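Local coordinates for sensor protein (Pseudomonas syringae pv. tomato, PDB 2R8R) that probably works as the N-terminal sensor domain, of P-loop NTPase type, of the membrane histidine kinase KdpD, which is thought to phosphorylate itself from ATP, at residues Thr65-Glu74 against His95-Arg106. Residues are numbered along the deposited sequence; the frame is centred on the assembly and turned at random.
Sequences TEYRGMTLEE and HTNAPGSRHTKR
Thr65 OG1 lies 4.1 Å from Ala98 CB, a loose contact at the margin of the interface. Two residues on, Tyr67 lays one ring face against Pro99: Pro99 CG sits 3.5 Å from the Tyr67 ring centroid and 7° off the ring normal, a CH-pi contact. With CG anti to the backbone N (chi1 -178°), the ring reaches across to the proline, and Arg68 CG covers its other face. Backbone bonds pairing Thr65 with Leu72 and Tyr67 with Met70 (selenomethionine) define 63-67 and 70-74 as an antiparallel beta hairpin closed by a type I' turn; its partner is the loop leading from strand 87-90 of the parallel core sheet into helix 106-115. From the second strand, Leu72 CD1 approaches Pro99 CD at 3.5 Å, tight for two carbons, and also touches Ala98 CB.

Glu74, buried, carries the polar end, three N-H groups gripping its two carboxylate oxygens. Glu74 OE2 accepts hydrogen bonds from His95 NE2 at 2.8 Å through the syn lone pair, in the imidazole plane, and from Ala98 N at 2.9 Å from above the carboxylate plane. Glu74 OE1 forms a salt bridge with Arg106 NH2 (3.0 Å, N-H...O 168°). Arg106 NH2 also sits 3.2 Å above the plane of the His95 ring, toward its rim, while Arg106 NH1 bonds Asp91 O.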
# COMPACT_ATOMS: atom_id res chain seq x y z
N THR A 65 -19.36 4.10 -0.15
CA THR A 65 -20.38 4.01 -1.17
C THR A 65 -20.92 2.58 -1.26
O THR A 65 -20.37 1.67 -0.64
CB THR A 65 -19.89 4.49 -2.56
OG1 THR A 65 -18.69 3.80 -2.94
CG2 THR A 65 -19.65 6.00 -2.53
N GLU A 66 -22.04 2.42 -1.97
CA GLU A 66 -22.58 1.12 -2.35
C GLU A 66 -22.40 0.96 -3.86
O GLU A 66 -22.71 1.89 -4.61
CB GLU A 66 -24.06 1.02 -1.99
CG GLU A 66 -24.36 1.17 -0.51
CD GLU A 66 -23.78 0.03 0.33
OE1 GLU A 66 -23.96 -1.17 -0.05
OE2 GLU A 66 -23.18 0.33 1.39
N TYR A 67 -21.90 -0.19 -4.27
CA TYR A 67 -21.65 -0.51 -5.68
C TYR A 67 -21.76 -2.02 -5.91
O TYR A 67 -20.91 -2.77 -5.46
CB TYR A 67 -20.25 -0.03 -6.10
CG TYR A 67 -19.93 -0.27 -7.57
CD1 TYR A 67 -20.56 0.45 -8.59
CD2 TYR A 67 -19.00 -1.22 -7.94
CE1 TYR A 67 -20.27 0.20 -9.94
CE2 TYR A 67 -18.70 -1.47 -9.27
CZ TYR A 67 -19.32 -0.76 -10.26
OH TYR A 67 -18.95 -1.02 -11.56
N ARG A 68 -22.81 -2.45 -6.60
CA ARG A 68 -23.06 -3.88 -6.88
C ARG A 68 -23.17 -4.73 -5.61
O ARG A 68 -22.58 -5.80 -5.51
CB ARG A 68 -22.01 -4.42 -7.85
CG ARG A 68 -22.01 -3.61 -9.11
CD ARG A 68 -20.92 -3.94 -10.07
NE ARG A 68 -21.34 -3.46 -11.39
CZ ARG A 68 -20.67 -3.66 -12.52
NH1 ARG A 68 -21.15 -3.24 -13.68
NH2 ARG A 68 -19.51 -4.29 -12.49
N GLY A 69 -23.95 -4.24 -4.65
CA GLY A 69 -24.11 -4.93 -3.37
C GLY A 69 -23.00 -4.66 -2.38
O GLY A 69 -23.21 -4.79 -1.17
N MSE A 70 -21.82 -4.26 -2.88
CA MSE A 70 -20.62 -4.10 -2.06
C MSE A 70 -20.56 -2.70 -1.47
O MSE A 70 -20.89 -1.72 -2.14
CB MSE A 70 -19.35 -4.34 -2.90
CG MSE A 70 -19.36 -5.57 -3.82
SE MSE A 70 -17.78 -5.63 -5.02
CE MSE A 70 -18.40 -4.50 -6.49
N THR A 71 -20.14 -2.64 -0.21
CA THR A 71 -19.78 -1.39 0.45
C THR A 71 -18.32 -1.12 0.17
O THR A 71 -17.46 -1.85 0.64
CB THR A 71 -20.01 -1.47 1.97
OG1 THR A 71 -21.41 -1.67 2.23
CG2 THR A 71 -19.55 -0.18 2.67
N LEU A 72 -18.07 -0.09 -0.64
CA LEU A 72 -16.74 0.38 -1.01
C LEU A 72 -16.33 1.52 -0.08
O LEU A 72 -17.17 2.30 0.31
CB LEU A 72 -16.74 0.85 -2.47
CG LEU A 72 -17.09 -0.19 -3.56
CD1 LEU A 72 -16.83 0.32 -4.98
CD2 LEU A 72 -16.33 -1.48 -3.31
N GLU A 73 -15.05 1.57 0.31
CA GLU A 73 -14.48 2.61 1.19
C GLU A 73 -13.36 3.32 0.44
O GLU A 73 -12.55 2.67 -0.21
CB GLU A 73 -13.89 2.01 2.47
CG GLU A 73 -14.83 1.16 3.31
CD GLU A 73 -14.07 0.32 4.32
OE1 GLU A 73 -13.01 -0.24 3.96
OE2 GLU A 73 -14.51 0.23 5.49
N GLU A 74 -13.35 4.65 0.48
CA GLU A 74 -12.24 5.42 -0.04
C GLU A 74 -11.80 6.43 1.00
O GLU A 74 -12.59 6.87 1.83
CB GLU A 74 -12.64 6.25 -1.27
CG GLU A 74 -12.51 5.64 -2.63
CD GLU A 74 -11.35 4.72 -2.79
OE1 GLU A 74 -10.26 5.06 -2.30
OE2 GLU A 74 -11.54 3.67 -3.44
N HIS A 95 -3.97 1.20 -5.91
CA HIS A 95 -5.42 1.13 -5.84
C HIS A 95 -6.17 1.93 -6.91
O HIS A 95 -5.89 3.11 -7.18
CB HIS A 95 -5.84 1.60 -4.45
CG HIS A 95 -7.31 1.51 -4.16
ND1 HIS A 95 -7.92 0.34 -3.76
CD2 HIS A 95 -8.25 2.48 -4.08
CE1 HIS A 95 -9.20 0.59 -3.50
NE2 HIS A 95 -9.42 1.88 -3.69
N THR A 96 -7.15 1.26 -7.50
CA THR A 96 -8.10 1.88 -8.41
C THR A 96 -9.31 2.27 -7.57
O THR A 96 -9.89 1.42 -6.91
CB THR A 96 -8.48 0.90 -9.55
OG1 THR A 96 -7.34 0.70 -10.38
CG2 THR A 96 -9.64 1.43 -10.43
N ASN A 97 -9.64 3.56 -7.56
CA ASN A 97 -10.67 4.10 -6.67
C ASN A 97 -12.09 3.64 -7.02
O ASN A 97 -12.38 3.27 -8.13
CB ASN A 97 -10.65 5.64 -6.67
CG ASN A 97 -9.38 6.22 -6.07
OD1 ASN A 97 -8.68 5.56 -5.31
ND2 ASN A 97 -9.09 7.47 -6.41
N ALA A 98 -12.96 3.71 -6.02
CA ALA A 98 -14.36 3.36 -6.08
C ALA A 98 -15.03 4.24 -7.11
O ALA A 98 -14.68 5.42 -7.21
CB ALA A 98 -15.02 3.59 -4.67
N PRO A 99 -15.99 3.68 -7.87
CA PRO A 99 -16.70 4.49 -8.88
C PRO A 99 -17.28 5.79 -8.30
O PRO A 99 -17.75 5.81 -7.17
CB PRO A 99 -17.83 3.54 -9.36
CG PRO A 99 -17.29 2.16 -9.12
CD PRO A 99 -16.53 2.29 -7.82
N GLY A 100 -17.22 6.86 -9.09
CA GLY A 100 -17.70 8.17 -8.63
C GLY A 100 -16.63 9.02 -7.96
O GLY A 100 -16.91 10.13 -7.50
N SER A 101 -15.40 8.50 -7.89
CA SER A 101 -14.31 9.21 -7.26
C SER A 101 -13.81 10.23 -8.26
O SER A 101 -13.85 10.00 -9.46
CB SER A 101 -13.19 8.24 -6.90
OG SER A 101 -13.60 7.37 -5.87
N ARG A 102 -13.35 11.36 -7.77
CA ARG A 102 -12.79 12.41 -8.61
C ARG A 102 -11.69 11.90 -9.52
O ARG A 102 -11.64 12.31 -10.66
CB ARG A 102 -12.28 13.52 -7.73
CG ARG A 102 -11.78 14.72 -8.44
CD ARG A 102 -11.19 15.67 -7.40
NE ARG A 102 -10.78 16.90 -8.03
CZ ARG A 102 -11.57 17.97 -8.21
NH1 ARG A 102 -11.06 19.05 -8.79
NH2 ARG A 102 -12.84 17.98 -7.82
N HIS A 103 -10.81 11.05 -9.00
CA HIS A 103 -9.73 10.45 -9.76
C HIS A 103 -9.96 8.95 -9.95
O HIS A 103 -10.59 8.26 -9.13
CB HIS A 103 -8.42 10.60 -9.02
CG HIS A 103 -8.09 12.01 -8.65
ND1 HIS A 103 -7.72 12.38 -7.38
CD2 HIS A 103 -8.14 13.15 -9.37
CE1 HIS A 103 -7.49 13.67 -7.36
NE2 HIS A 103 -7.77 14.16 -8.55
N THR A 104 -9.43 8.45 -11.06
CA THR A 104 -9.41 7.03 -11.38
C THR A 104 -8.60 6.22 -10.37
O THR A 104 -9.03 5.15 -9.91
CB THR A 104 -8.84 6.85 -12.81
OG1 THR A 104 -9.71 7.53 -13.73
CG2 THR A 104 -8.75 5.35 -13.22
N LYS A 105 -7.44 6.76 -9.99
CA LYS A 105 -6.43 6.04 -9.25
C LYS A 105 -6.11 6.75 -7.96
O LYS A 105 -6.08 7.98 -7.88
CB LYS A 105 -5.15 5.93 -10.09
CG LYS A 105 -5.22 5.10 -11.35
CD LYS A 105 -5.57 3.61 -11.19
CE LYS A 105 -4.43 2.79 -10.59
NZ LYS A 105 -4.54 1.26 -10.64
N ARG A 106 -5.82 5.97 -6.93
CA ARG A 106 -5.37 6.51 -5.65
C ARG A 106 -4.02 7.23 -5.72
O ARG A 106 -3.82 8.15 -4.98
CB ARG A 106 -5.33 5.43 -4.61
CG ARG A 106 -4.93 5.88 -3.22
CD ARG A 106 -5.08 4.71 -2.25
NE ARG A 106 -6.48 4.47 -1.93
CZ ARG A 106 -6.91 3.44 -1.20
NH1 ARG A 106 -6.04 2.55 -0.71
NH2 ARG A 106 -8.22 3.32 -0.95
O HOH W 1 -18.77 3.82 -5.40
O HOH W 2 -10.09 1.55 0.52
O HOH W 3 -8.25 6.80 -2.11